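Long-range contacts in Ton_1535 (Thermococcus onnurineus, PDB 3ZPJ), which is of unknown function but folds as an all-helical alpha-solenoid that includes a left-handed helical turn: residues Q34-I39 and E58-I63; V75-I80 and F97-D102; M183-F188 and I199-I204; I233-Y238 and I245-V250; S239-L244 and E274-T279. All coordinates share one frame; numbering follows the deposited sequence.

Interaction 1: Q34-I39 and E58-I63; sequences QVLTKI and EDAMYI
Thr37 OG1 is the best-held polar atom of this helix-helix contact, gripped by one hydrogen bond, to the carbonyl oxygen of Val33 one turn back on its own helix. With chi1 at 52° the hydroxyl is tied up within that helix, and Thr37 CG2 is left to approach the neighbour, 4.4 Å from Ala60 CB. Leu36 does most of the work. Its CG stands anti to the carbonyl carbon, and the chain then runs straight on, so that CD1 forms the tip. Leu36 CD1 lies 3.8 Å from Ala60 CA and 4.3 Å from Asp59 CB, touching the aliphatic root of the acid and not its carboxylate. The arrangement is a worked example of alpha-solenoid packing: segments 34-39 and 58-63, on successive helices 29-45 and 53-66, run nearly antiparallel, at 158°, and a small residue opposite a large one brings the CA atoms of Leu36 and Ala60 to 6.3 Å. Ile63 stretches from one turn further along helix 53-66, and its CD1 meets Leu36 CD1 end to end at 3.7 Å, the two side chains crossing obliquely. Beyond the pair, Leu36 rests on Val23, and Thr37 on Ile79 and Thr83 of helix 70-86.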
# COMPACT_ATOMS: atom_id res chain seq x y z
N GLN A 34 14.11 -15.43 -12.32
CA GLN A 34 14.21 -14.09 -11.76
C GLN A 34 14.98 -13.15 -12.68
O GLN A 34 14.54 -12.05 -12.99
CB GLN A 34 14.96 -14.12 -10.42
CG GLN A 34 14.24 -14.80 -9.29
CD GLN A 34 13.20 -13.89 -8.66
OE1 GLN A 34 12.78 -12.91 -9.26
NE2 GLN A 34 12.80 -14.23 -7.43
N VAL A 35 16.16 -13.59 -13.11
CA VAL A 35 16.99 -12.72 -13.92
C VAL A 35 16.30 -12.49 -15.25
O VAL A 35 16.13 -11.34 -15.68
CB VAL A 35 18.38 -13.32 -14.11
CG1 VAL A 35 19.17 -12.52 -15.14
CG2 VAL A 35 19.11 -13.34 -12.79
N LEU A 36 15.89 -13.58 -15.90
CA LEU A 36 15.29 -13.48 -17.22
C LEU A 36 14.12 -12.51 -17.20
O LEU A 36 14.04 -11.60 -18.02
CB LEU A 36 14.86 -14.86 -17.74
CG LEU A 36 16.01 -15.81 -18.09
CD1 LEU A 36 15.51 -17.24 -18.22
CD2 LEU A 36 16.69 -15.38 -19.37
N THR A 37 13.24 -12.68 -16.21
CA THR A 37 12.03 -11.86 -16.16
C THR A 37 12.30 -10.39 -15.82
O THR A 37 11.56 -9.51 -16.25
CB THR A 37 10.95 -12.47 -15.23
OG1 THR A 37 11.52 -12.75 -13.95
CG2 THR A 37 10.41 -13.75 -15.82
N LYS A 38 13.36 -10.13 -15.07
CA LYS A 38 13.74 -8.77 -14.67
C LYS A 38 14.32 -8.01 -15.85
O LYS A 38 14.22 -6.78 -15.92
CB LYS A 38 14.77 -8.84 -13.54
CG LYS A 38 14.89 -7.58 -12.70
CD LYS A 38 15.73 -7.86 -11.45
CE LYS A 38 15.15 -9.04 -10.66
NZ LYS A 38 16.03 -9.49 -9.55
N ILE A 39 14.96 -8.73 -16.75
CA ILE A 39 15.39 -8.16 -18.01
C ILE A 39 14.20 -7.73 -18.87
O ILE A 39 14.18 -6.63 -19.42
CB ILE A 39 16.23 -9.16 -18.79
CG1 ILE A 39 17.55 -9.39 -18.06
CG2 ILE A 39 16.44 -8.67 -20.22
CD1 ILE A 39 18.56 -10.14 -18.88
N GLU A 58 9.97 -17.21 -23.45
CA GLU A 58 10.11 -18.61 -23.86
C GLU A 58 11.22 -19.33 -23.07
O GLU A 58 11.06 -20.49 -22.70
CB GLU A 58 10.41 -18.74 -25.35
CG GLU A 58 9.24 -18.51 -26.29
CD GLU A 58 9.66 -18.63 -27.76
OE1 GLU A 58 10.87 -18.52 -28.05
OE2 GLU A 58 8.78 -18.83 -28.63
N ASP A 59 12.34 -18.66 -22.85
CA ASP A 59 13.46 -19.29 -22.14
C ASP A 59 13.11 -19.52 -20.68
O ASP A 59 13.41 -20.57 -20.11
CB ASP A 59 14.70 -18.43 -22.24
CG ASP A 59 15.27 -18.41 -23.62
OD1 ASP A 59 14.90 -19.29 -24.44
OD2 ASP A 59 16.10 -17.52 -23.90
N ALA A 60 12.47 -18.51 -20.10
CA ALA A 60 12.00 -18.58 -18.73
C ALA A 60 10.95 -19.67 -18.60
O ALA A 60 11.02 -20.51 -17.70
CB ALA A 60 11.46 -17.22 -18.27
N MET A 61 9.99 -19.68 -19.53
CA MET A 61 8.95 -20.71 -19.54
C MET A 61 9.56 -22.10 -19.67
O MET A 61 9.09 -23.06 -19.08
CB MET A 61 7.93 -20.48 -20.67
CG MET A 61 6.94 -19.35 -20.41
SD MET A 61 6.00 -18.86 -21.87
CE MET A 61 4.99 -17.61 -21.14
N TYR A 62 10.62 -22.21 -20.46
CA TYR A 62 11.27 -23.51 -20.67
C TYR A 62 11.94 -23.99 -19.39
O TYR A 62 11.86 -25.16 -19.05
CB TYR A 62 12.29 -23.39 -21.80
CG TYR A 62 13.20 -24.59 -21.98
CD1 TYR A 62 12.69 -25.84 -22.30
CD2 TYR A 62 14.58 -24.46 -21.86
CE1 TYR A 62 13.52 -26.93 -22.49
CE2 TYR A 62 15.42 -25.55 -22.05
CZ TYR A 62 14.89 -26.78 -22.36
OH TYR A 62 15.71 -27.86 -22.54
N ILE A 63 12.60 -23.08 -18.69
CA ILE A 63 13.26 -23.42 -17.44
C ILE A 63 12.24 -23.90 -16.40
O ILE A 63 12.47 -24.90 -15.71
CB ILE A 63 14.09 -22.24 -16.93
CG1 ILE A 63 15.25 -21.98 -17.89
CG2 ILE A 63 14.60 -22.51 -15.52
CD1 ILE A 63 16.10 -20.79 -17.56

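Interaction 2: V75-I80 and F97-D102; sequences VAYSII and FNRAID
Segments 75-80 and 97-102, on helices 70-86 and 90-104, run nearly antiparallel, at 165°, with their axes 8.0 Å apart and the CA atoms of Tyr77 and Ala100 at 5.4 Å. Such closeness depends on small residues where the backbones meet. Ala100 supplies one of them, its CB lying 4.0 Å from Tyr77 CB and 3.6 Å from Ser78 OG. The Ser78 hydroxyl, although pressed against a methyl group, is hydrogen-bonded to the carbonyl oxygen of Ala74. Tyr77, its CG anti to the carbonyl carbon, carries its ring out beside the partner helix, where Arg99 reaches over one face. The Arg99 CB sits 4.0 Å from the centroid of the Tyr77 ring, 28° off the normal, a CH-pi contact; CD follows over the same face, nearer the rim. The arginine chain, extended from CG to NE, crosses the tyrosine at about a right angle. Its guanidinium is turned 72° from the ring, with the phenol oxygen near its plane at the edge, and it finds its charge partner in Asp95 and a cation-pi neighbour in Phe96. Phe97 points its beta carbon away but returns its CE1 to 4.2 Å from Ser78 O, while the ring also packs on Leu120 and Leu124. The methylenes of arginine thus serve as apolar surface over the buried tyrosine of this solenoid pair, while the charge is probably offset by Asp95.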
# COMPACT_ATOMS: atom_id res chain seq x y z
N VAL A 75 6.91 -21.49 -7.72
CA VAL A 75 7.48 -20.15 -7.60
C VAL A 75 7.85 -19.64 -8.98
O VAL A 75 7.56 -18.49 -9.32
CB VAL A 75 8.70 -20.12 -6.66
CG1 VAL A 75 9.23 -18.70 -6.57
CG2 VAL A 75 8.31 -20.60 -5.27
N ALA A 76 8.45 -20.50 -9.80
CA ALA A 76 8.86 -20.08 -11.14
C ALA A 76 7.66 -19.61 -11.97
O ALA A 76 7.69 -18.54 -12.59
CB ALA A 76 9.60 -21.20 -11.84
N TYR A 77 6.60 -20.42 -11.97
CA TYR A 77 5.36 -20.07 -12.64
C TYR A 77 4.78 -18.75 -12.11
O TYR A 77 4.21 -17.97 -12.87
CB TYR A 77 4.33 -21.19 -12.46
CG TYR A 77 4.53 -22.40 -13.33
CD1 TYR A 77 5.19 -22.31 -14.56
CD2 TYR A 77 4.04 -23.64 -12.94
CE1 TYR A 77 5.35 -23.43 -15.36
CE2 TYR A 77 4.20 -24.77 -13.74
CZ TYR A 77 4.86 -24.66 -14.95
OH TYR A 77 5.01 -25.78 -15.74
N SER A 78 4.94 -18.51 -10.81
CA SER A 78 4.46 -17.26 -10.20
C SER A 78 5.24 -16.07 -10.70
O SER A 78 4.65 -15.03 -11.03
CB SER A 78 4.59 -17.31 -8.68
OG SER A 78 3.70 -18.26 -8.14
N ILE A 79 6.56 -16.22 -10.74
CA ILE A 79 7.44 -15.19 -11.29
C ILE A 79 7.06 -14.84 -12.73
O ILE A 79 6.88 -13.67 -13.08
CB ILE A 79 8.89 -15.62 -11.17
CG1 ILE A 79 9.21 -15.91 -9.69
CG2 ILE A 79 9.84 -14.56 -11.76
CD1 ILE A 79 10.65 -16.26 -9.41
N ILE A 80 6.88 -15.86 -13.54
CA ILE A 80 6.46 -15.67 -14.92
C ILE A 80 5.08 -15.00 -14.98
O ILE A 80 4.84 -14.11 -15.80
CB ILE A 80 6.43 -17.03 -15.64
CG1 ILE A 80 7.87 -17.54 -15.81
CG2 ILE A 80 5.68 -16.93 -16.96
CD1 ILE A 80 7.98 -18.99 -16.23
N PHE A 97 -0.65 -18.35 -13.20
CA PHE A 97 -1.09 -18.41 -11.81
C PHE A 97 -1.79 -19.75 -11.49
O PHE A 97 -1.55 -20.35 -10.45
CB PHE A 97 -1.96 -17.20 -11.46
CG PHE A 97 -1.16 -15.96 -11.20
CD1 PHE A 97 -0.15 -15.96 -10.24
CD2 PHE A 97 -1.38 -14.80 -11.93
CE1 PHE A 97 0.61 -14.82 -9.99
CE2 PHE A 97 -0.62 -13.66 -11.69
CZ PHE A 97 0.38 -13.67 -10.72
N ASN A 98 -2.62 -20.22 -12.41
CA ASN A 98 -3.31 -21.48 -12.21
C ASN A 98 -2.37 -22.66 -12.24
O ASN A 98 -2.58 -23.65 -11.53
CB ASN A 98 -4.41 -21.65 -13.24
CG ASN A 98 -5.67 -20.91 -12.85
OD1 ASN A 98 -6.14 -21.02 -11.71
ND2 ASN A 98 -6.22 -20.13 -13.78
N ARG A 99 -1.32 -22.55 -13.05
CA ARG A 99 -0.30 -23.58 -13.05
C ARG A 99 0.39 -23.58 -11.69
O ARG A 99 0.60 -24.63 -11.10
CB ARG A 99 0.71 -23.36 -14.18
CG ARG A 99 0.13 -23.53 -15.58
CD ARG A 99 1.23 -23.63 -16.63
NE ARG A 99 0.78 -23.19 -17.94
CZ ARG A 99 1.45 -23.40 -19.07
NH1 ARG A 99 2.61 -24.06 -19.06
NH2 ARG A 99 0.96 -22.95 -20.22
N ALA A 100 0.70 -22.38 -11.19
CA ALA A 100 1.32 -22.25 -9.87
C ALA A 100 0.48 -22.91 -8.78
O ALA A 100 0.98 -23.75 -8.03
CB ALA A 100 1.59 -20.77 -9.54
N ILE A 101 -0.80 -22.55 -8.72
CA ILE A 101 -1.76 -23.20 -7.83
C ILE A 101 -1.73 -24.74 -7.93
O ILE A 101 -1.66 -25.43 -6.91
CB ILE A 101 -3.22 -22.75 -8.17
CG1 ILE A 101 -3.44 -21.29 -7.78
CG2 ILE A 101 -4.24 -23.68 -7.51
CD1 ILE A 101 -3.22 -21.03 -6.35
N ASP A 102 -1.79 -25.27 -9.14
CA ASP A 102 -1.83 -26.73 -9.31
C ASP A 102 -0.61 -27.41 -8.72
O ASP A 102 -0.73 -28.44 -8.06
CB ASP A 102 -1.94 -27.12 -10.77
CG ASP A 102 -3.25 -26.72 -11.38
OD1 ASP A 102 -4.26 -26.69 -10.64
OD2 ASP A 102 -3.26 -26.42 -12.59

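Interaction 3: M183-F188 and I199-I204; sequences MAFDIF and IVEKKI
This is an apolar, partly buried contact between two consecutive helices, 174-190 and 194-209, in the middle reach of the alpha-solenoid. The segments run antiparallel at 154°, and Val200 carries the contact. Its two methyls divide the labour. Val200 CG1, anti to the backbone N, lies 3.9 Å from Phe185 CB and also touches Ala184 CB; Val200 CG2 meets the rim of the Phe188 ring in its plane, 3.9 Å from Phe188 CE2. A face of that ring rests on the carbonyl oxygen of Ala184, so the phenylalanine has backbone beneath it and a methyl at its edge. Phe185, with CG anti to the backbone N (chi1 171°), sends its ring to the border of the contact, where it runs side by side with the extended Glu201. The carboxylate is turned nearly perpendicular to the ring, and Glu201 OE1 stands 3.9 Å from Phe185 CE1. Ile204 CD1 closes on Phe185 CB at 4.3 Å. An alanine at Val200 would lack both outer methyls and would probably loosen the packing against Phe185 and Phe188 together. The cohesion is therefore mainly dispersive, with the acid kept at the exposed border, where its charge can probably remain hydrated.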
# COMPACT_ATOMS: atom_id res chain seq x y z
N MET A 183 -4.01 -7.98 8.27
CA MET A 183 -3.70 -9.42 8.44
C MET A 183 -2.28 -9.59 9.00
O MET A 183 -2.07 -10.32 9.97
CB MET A 183 -3.88 -10.22 7.14
CG MET A 183 -4.19 -11.71 7.39
SD MET A 183 -4.52 -12.78 5.97
CE MET A 183 -5.35 -11.65 4.93
N ALA A 184 -1.34 -8.83 8.46
CA ALA A 184 0.04 -8.90 8.94
C ALA A 184 0.11 -8.51 10.42
O ALA A 184 0.73 -9.22 11.22
CB ALA A 184 0.97 -8.03 8.08
N PHE A 185 -0.55 -7.40 10.78
CA PHE A 185 -0.50 -6.93 12.16
C PHE A 185 -1.09 -7.97 13.07
O PHE A 185 -0.56 -8.26 14.14
CB PHE A 185 -1.29 -5.63 12.39
CG PHE A 185 -1.42 -5.28 13.85
CD1 PHE A 185 -0.40 -4.61 14.50
CD2 PHE A 185 -2.55 -5.65 14.58
CE1 PHE A 185 -0.49 -4.29 15.86
CE2 PHE A 185 -2.65 -5.34 15.94
CZ PHE A 185 -1.62 -4.65 16.58
N ASP A 186 -2.25 -8.47 12.67
CA ASP A 186 -2.91 -9.55 13.38
C ASP A 186 -1.94 -10.70 13.66
O ASP A 186 -1.90 -11.24 14.78
CB ASP A 186 -4.09 -10.05 12.55
CG ASP A 186 -5.33 -10.20 13.37
OD1 ASP A 186 -6.08 -9.20 13.47
OD2 ASP A 186 -5.55 -11.31 13.91
N ILE A 187 -1.14 -11.05 12.66
CA ILE A 187 -0.21 -12.18 12.77
C ILE A 187 0.95 -11.85 13.72
O ILE A 187 1.33 -12.67 14.57
CB ILE A 187 0.35 -12.58 11.38
CG1 ILE A 187 -0.67 -13.42 10.61
CG2 ILE A 187 1.63 -13.35 11.51
CD1 ILE A 187 -0.25 -13.66 9.13
N PHE A 188 1.49 -10.64 13.59
CA PHE A 188 2.62 -10.22 14.40
C PHE A 188 2.22 -10.00 15.85
O PHE A 188 3.02 -10.21 16.78
CB PHE A 188 3.23 -8.95 13.80
CG PHE A 188 3.87 -9.17 12.47
CD1 PHE A 188 4.35 -10.43 12.13
CD2 PHE A 188 3.99 -8.15 11.56
CE1 PHE A 188 4.93 -10.66 10.91
CE2 PHE A 188 4.58 -8.37 10.31
CZ PHE A 188 5.05 -9.62 10.00
N ILE A 199 5.80 -1.43 13.67
CA ILE A 199 5.99 -0.88 12.34
C ILE A 199 4.73 -1.00 11.48
O ILE A 199 4.34 -0.04 10.79
CB ILE A 199 7.19 -1.55 11.64
CG1 ILE A 199 8.49 -1.22 12.37
CG2 ILE A 199 7.29 -1.14 10.19
CD1 ILE A 199 8.76 0.27 12.43
N VAL A 200 4.06 -2.15 11.53
CA VAL A 200 2.87 -2.31 10.72
C VAL A 200 1.72 -1.46 11.25
O VAL A 200 0.91 -0.95 10.47
CB VAL A 200 2.42 -3.79 10.58
CG1 VAL A 200 1.10 -3.88 9.78
CG2 VAL A 200 3.48 -4.61 9.88
N GLU A 201 1.61 -1.35 12.57
CA GLU A 201 0.62 -0.47 13.16
C GLU A 201 0.84 0.96 12.61
O GLU A 201 -0.10 1.62 12.18
CB GLU A 201 0.75 -0.53 14.68
CG GLU A 201 -0.05 0.50 15.46
CD GLU A 201 0.02 0.22 16.97
OE1 GLU A 201 0.52 -0.86 17.34
OE2 GLU A 201 -0.41 1.07 17.77
N LYS A 202 2.10 1.40 12.58
CA LYS A 202 2.45 2.69 12.03
C LYS A 202 2.12 2.79 10.53
O LYS A 202 1.61 3.81 10.08
CB LYS A 202 3.92 3.01 12.31
CG LYS A 202 4.34 4.39 11.90
CD LYS A 202 5.74 4.68 12.40
CE LYS A 202 6.33 5.88 11.70
NZ LYS A 202 7.79 5.99 12.00
N LYS A 203 2.36 1.73 9.76
CA LYS A 203 2.02 1.77 8.32
C LYS A 203 0.51 1.86 8.10
O LYS A 203 0.04 2.31 7.04
CB LYS A 203 2.61 0.57 7.56
CG LYS A 203 4.14 0.55 7.52
CD LYS A 203 4.67 -0.66 6.78
CE LYS A 203 6.17 -0.58 6.50
NZ LYS A 203 6.74 -1.90 6.01
N ILE A 204 -0.26 1.44 9.09
CA ILE A 204 -1.71 1.52 8.99
C ILE A 204 -2.21 2.94 9.26
O ILE A 204 -3.08 3.44 8.53
CB ILE A 204 -2.39 0.52 9.93
CG1 ILE A 204 -2.18 -0.91 9.41
CG2 ILE A 204 -3.88 0.83 10.04
CD1 ILE A 204 -2.52 -2.01 10.43

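Interaction 4: I233-Y238 and I245-V250; sequences IIKKKY and IGELEV
Ile234 reaches across to Val250 with the end of its longer branch, CD1 lying 3.7 Å from Val250 CG2. The two side chains slide past each other in opposite directions, and Ile234 CD1 also comes within 4.1 Å of Gly246 O, the methyl sitting between that carbonyl and the valine. The isoleucine CG1 is anti to the carbonyl carbon (chi1 -61°) and CD1 continues outward, while CG2 turns over Gly246. A beta carbon at that glycine would fall only 3.3 Å from Ile234 CG2, a tight fit. These residues belong to a helical hairpin of the alpha-solenoid: helix 227-237 ends, the chain turns through Tyr238 and Ser239, and helix 240-256 returns, the axes of 233-237 and 245-250 lying 10.3 Å apart at 167°. On one flank of this apolar seam Lys235 bends at its last torsion (chi4 61°) to bring NZ 4.0 Å from Glu247 OE2, opposite charges that stop short of a salt bridge. Glu247 has its closer ionic partner in Arg243, one turn back, with Lys268 a weak, distant second. Because Lys268 also crowds Lys235, the two ammonium groups probably disfavour each other's protonation, and the buried carboxylate is likely to offset that repulsion.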
# COMPACT_ATOMS: atom_id res chain seq x y z
N ILE A 233 6.23 14.51 -5.46
CA ILE A 233 5.49 13.57 -6.30
C ILE A 233 4.05 14.02 -6.44
O ILE A 233 3.47 13.96 -7.53
CB ILE A 233 5.51 12.15 -5.72
CG1 ILE A 233 6.95 11.63 -5.65
CG2 ILE A 233 4.66 11.24 -6.57
CD1 ILE A 233 7.11 10.39 -4.79
N ILE A 234 3.48 14.47 -5.33
CA ILE A 234 2.11 14.95 -5.31
C ILE A 234 1.86 16.13 -6.28
O ILE A 234 0.84 16.14 -6.98
CB ILE A 234 1.66 15.27 -3.87
CG1 ILE A 234 1.72 14.00 -3.02
CG2 ILE A 234 0.25 15.82 -3.85
CD1 ILE A 234 1.48 14.23 -1.55
N LYS A 235 2.80 17.07 -6.37
CA LYS A 235 2.69 18.18 -7.32
C LYS A 235 2.77 17.68 -8.76
O LYS A 235 2.10 18.21 -9.65
CB LYS A 235 3.80 19.19 -7.13
CG LYS A 235 3.68 20.07 -5.92
CD LYS A 235 4.78 21.13 -5.94
CE LYS A 235 4.82 21.94 -4.65
NZ LYS A 235 5.10 21.11 -3.44
N LYS A 236 3.60 16.68 -8.99
CA LYS A 236 3.75 16.13 -10.33
C LYS A 236 2.50 15.37 -10.74
O LYS A 236 1.98 15.56 -11.84
CB LYS A 236 4.98 15.21 -10.39
CG LYS A 236 5.06 14.35 -11.65
CD LYS A 236 5.91 13.10 -11.42
CE LYS A 236 5.73 12.06 -12.53
NZ LYS A 236 6.49 10.80 -12.25
N LYS A 237 2.00 14.52 -9.85
CA LYS A 237 0.95 13.58 -10.22
C LYS A 237 -0.49 14.04 -9.98
O LYS A 237 -1.44 13.36 -10.37
CB LYS A 237 1.18 12.23 -9.52
CG LYS A 237 2.34 11.42 -10.10
CD LYS A 237 2.17 9.92 -9.86
CE LYS A 237 3.40 9.14 -10.29
NZ LYS A 237 3.61 9.15 -11.76
N TYR A 238 -0.67 15.20 -9.35
CA TYR A 238 -2.01 15.68 -9.01
C TYR A 238 -2.09 17.20 -9.13
O TYR A 238 -1.09 17.89 -8.96
CB TYR A 238 -2.39 15.27 -7.58
CG TYR A 238 -2.40 13.78 -7.31
CD1 TYR A 238 -3.46 12.99 -7.76
CD2 TYR A 238 -1.37 13.16 -6.62
CE1 TYR A 238 -3.47 11.62 -7.52
CE2 TYR A 238 -1.38 11.79 -6.38
CZ TYR A 238 -2.43 11.03 -6.83
OH TYR A 238 -2.46 9.68 -6.60
N ILE A 245 -6.03 18.15 -1.13
CA ILE A 245 -6.29 17.13 -0.13
C ILE A 245 -4.99 16.39 0.18
O ILE A 245 -4.68 16.13 1.34
CB ILE A 245 -7.36 16.11 -0.59
CG1 ILE A 245 -8.76 16.59 -0.23
CG2 ILE A 245 -7.17 14.76 0.10
CD1 ILE A 245 -9.23 17.74 -1.02
N GLY A 246 -4.21 16.10 -0.85
CA GLY A 246 -3.02 15.29 -0.68
C GLY A 246 -2.01 16.02 0.18
O GLY A 246 -1.39 15.45 1.08
N GLU A 247 -1.84 17.31 -0.10
CA GLU A 247 -0.92 18.11 0.69
C GLU A 247 -1.38 18.18 2.15
O GLU A 247 -0.58 18.05 3.06
CB GLU A 247 -0.69 19.48 0.06
CG GLU A 247 0.15 19.42 -1.23
CD GLU A 247 0.25 20.75 -1.98
OE1 GLU A 247 -0.54 21.68 -1.71
OE2 GLU A 247 1.12 20.86 -2.87
N LEU A 248 -2.69 18.32 2.36
CA LEU A 248 -3.24 18.34 3.72
C LEU A 248 -3.06 17.02 4.46
O LEU A 248 -2.72 17.02 5.65
CB LEU A 248 -4.72 18.74 3.70
CG LEU A 248 -4.93 20.18 3.23
CD1 LEU A 248 -6.40 20.58 3.20
CD2 LEU A 248 -4.17 21.11 4.14
N GLU A 249 -3.29 15.91 3.77
CA GLU A 249 -3.09 14.60 4.36
C GLU A 249 -1.63 14.47 4.78
O GLU A 249 -1.33 13.95 5.85
CB GLU A 249 -3.51 13.47 3.39
CG GLU A 249 -5.01 13.45 3.07
CD GLU A 249 -5.46 12.26 2.20
OE1 GLU A 249 -4.69 11.83 1.30
OE2 GLU A 249 -6.60 11.78 2.41
N VAL A 250 -0.73 14.97 3.95
CA VAL A 250 0.68 14.89 4.28
C VAL A 250 1.01 15.75 5.49
O VAL A 250 1.73 15.32 6.39
CB VAL A 250 1.57 15.25 3.09
CG1 VAL A 250 2.97 15.63 3.56
CG2 VAL A 250 1.65 14.07 2.15

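Interaction 5: S239-L244 and E274-T279; sequences SGVMRL and ESPRFT
Where helix 240-256 of the alpha-solenoid begins, the loop that leads from helix 262-271 to helix 280-293 folds over it, and the fit is that of a bump in a hollow. The bump is Val241 CG1. The hollow that takes Val241 CG1 has the Pro276 ring on one part of its wall, Phe278 CD1 at 3.6 Å on another, and the carbonyl Arg277 O at its bottom, only 3.2 Å from that methyl. Pro276 is itself a low bump: its CG rests 4.0 Å from Gly240 C, a spot where glycine presents no side chain. One turn on, Leu244, with CG anti to the backbone N, brings CD2 up to the edge of the Phe278 ring, 3.9 Å from CZ, and crosses it at about a right angle. An alanine at Phe278 would probably leave Leu244 with little of this loop to pack against and take away one wall around Val241. Over one face of the phenylalanine ring, toward its rim, stands Pro276 O, 3.4 Å above the plane.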
# COMPACT_ATOMS: atom_id res chain seq x y z
N SER A 239 -3.29 17.71 -9.42
CA SER A 239 -3.54 19.15 -9.34
C SER A 239 -4.93 19.45 -8.76
O SER A 239 -5.72 18.54 -8.47
CB SER A 239 -3.37 19.82 -10.70
OG SER A 239 -4.23 19.23 -11.66
N GLY A 240 -5.21 20.74 -8.57
CA GLY A 240 -6.47 21.19 -7.97
C GLY A 240 -6.85 20.51 -6.66
O GLY A 240 -6.08 20.48 -5.70
N VAL A 241 -8.06 19.96 -6.62
CA VAL A 241 -8.61 19.46 -5.38
C VAL A 241 -7.80 18.31 -4.82
O VAL A 241 -7.50 18.30 -3.63
CB VAL A 241 -10.11 19.10 -5.50
CG1 VAL A 241 -10.91 20.34 -5.83
CG2 VAL A 241 -10.33 18.04 -6.58
N MET A 242 -7.43 17.36 -5.67
CA MET A 242 -6.68 16.20 -5.20
C MET A 242 -5.32 16.63 -4.67
O MET A 242 -4.83 16.09 -3.69
CB MET A 242 -6.53 15.13 -6.28
CG MET A 242 -7.77 14.27 -6.47
SD MET A 242 -7.70 13.25 -7.96
CE MET A 242 -7.21 11.68 -7.27
N ARG A 243 -4.72 17.63 -5.30
CA ARG A 243 -3.44 18.16 -4.83
C ARG A 243 -3.57 18.86 -3.48
O ARG A 243 -2.65 18.83 -2.66
CB ARG A 243 -2.84 19.13 -5.84
CG ARG A 243 -1.45 19.55 -5.44
CD ARG A 243 -0.79 20.43 -6.46
NE ARG A 243 0.21 21.27 -5.81
CZ ARG A 243 0.89 22.24 -6.42
NH1 ARG A 243 0.70 22.48 -7.71
NH2 ARG A 243 1.78 22.95 -5.73
N LEU A 244 -4.71 19.50 -3.26
CA LEU A 244 -4.97 20.16 -2.00
C LEU A 244 -5.14 19.11 -0.90
O LEU A 244 -4.47 19.18 0.13
CB LEU A 244 -6.21 21.05 -2.12
CG LEU A 244 -6.63 21.85 -0.88
CD1 LEU A 244 -5.43 22.40 -0.16
CD2 LEU A 244 -7.54 23.01 -1.30
N GLU A 274 -4.85 29.06 -6.82
CA GLU A 274 -6.19 29.59 -6.63
C GLU A 274 -7.04 28.47 -6.07
O GLU A 274 -6.80 27.29 -6.36
CB GLU A 274 -6.77 30.12 -7.94
CG GLU A 274 -6.20 31.47 -8.34
CD GLU A 274 -6.20 32.45 -7.19
OE1 GLU A 274 -7.28 32.66 -6.58
OE2 GLU A 274 -5.13 33.01 -6.88
N SER A 275 -8.02 28.84 -5.25
CA SER A 275 -8.95 27.87 -4.70
C SER A 275 -9.68 27.19 -5.85
O SER A 275 -10.38 27.84 -6.63
CB SER A 275 -9.96 28.56 -3.77
OG SER A 275 -9.30 29.38 -2.82
N PRO A 276 -9.48 25.87 -5.98
CA PRO A 276 -10.16 25.11 -7.03
C PRO A 276 -11.67 25.06 -6.77
O PRO A 276 -12.16 25.63 -5.80
CB PRO A 276 -9.56 23.71 -6.89
CG PRO A 276 -9.09 23.64 -5.47
CD PRO A 276 -8.60 25.02 -5.16
N ARG A 277 -12.38 24.37 -7.65
CA ARG A 277 -13.81 24.20 -7.48
C ARG A 277 -14.06 22.90 -6.75
O ARG A 277 -13.43 21.89 -7.03
CB ARG A 277 -14.48 24.16 -8.83
CG ARG A 277 -15.99 24.06 -8.79
CD ARG A 277 -16.51 24.04 -10.21
NE ARG A 277 -15.72 24.92 -11.07
CZ ARG A 277 -14.78 24.50 -11.91
NH1 ARG A 277 -14.52 23.20 -12.01
NH2 ARG A 277 -14.11 25.37 -12.64
N PHE A 278 -15.00 22.94 -5.81
CA PHE A 278 -15.15 21.84 -4.88
C PHE A 278 -16.47 21.12 -5.03
O PHE A 278 -17.50 21.75 -5.25
CB PHE A 278 -15.02 22.35 -3.46
CG PHE A 278 -13.67 22.90 -3.14
CD1 PHE A 278 -12.55 22.08 -3.17
CD2 PHE A 278 -13.51 24.22 -2.77
CE1 PHE A 278 -11.30 22.59 -2.86
CE2 PHE A 278 -12.27 24.73 -2.46
CZ PHE A 278 -11.16 23.91 -2.51
N THR A 279 -16.45 19.80 -4.91
CA THR A 279 -17.68 19.07 -4.70
C THR A 279 -17.93 19.08 -3.20
O THR A 279 -16.99 19.26 -2.42
CB THR A 279 -17.57 17.63 -5.13
OG1 THR A 279 -16.53 17.01 -4.37
CG2 THR A 279 -17.26 17.53 -6.61

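How the interactions relate
Interactions 1, 2 and 4 are buried, interaction 3 is partly so and interaction 5 lies at the surface, yet none rests on a hydrogen bond between its segments. Interactions 1 and 2 adjoin: Ile79 and Ile80 of helix 70-86 pack on residues of 34-39 and 58-63, continuing one layer into the next. Interactions 4 and 5 share helix 240-256, the first using its inner turns and the second its start, with Arg243 touching both Lys235 and Tyr238. Both lie across the chain's centre from interaction 2, and interaction 3 stands apart from all the others. Alanine or glycine aids close approach in interactions 1, 2 and 4; charged groups border interactions 2, 3 and 4; a proline and a loop carbonyl shape interaction 5.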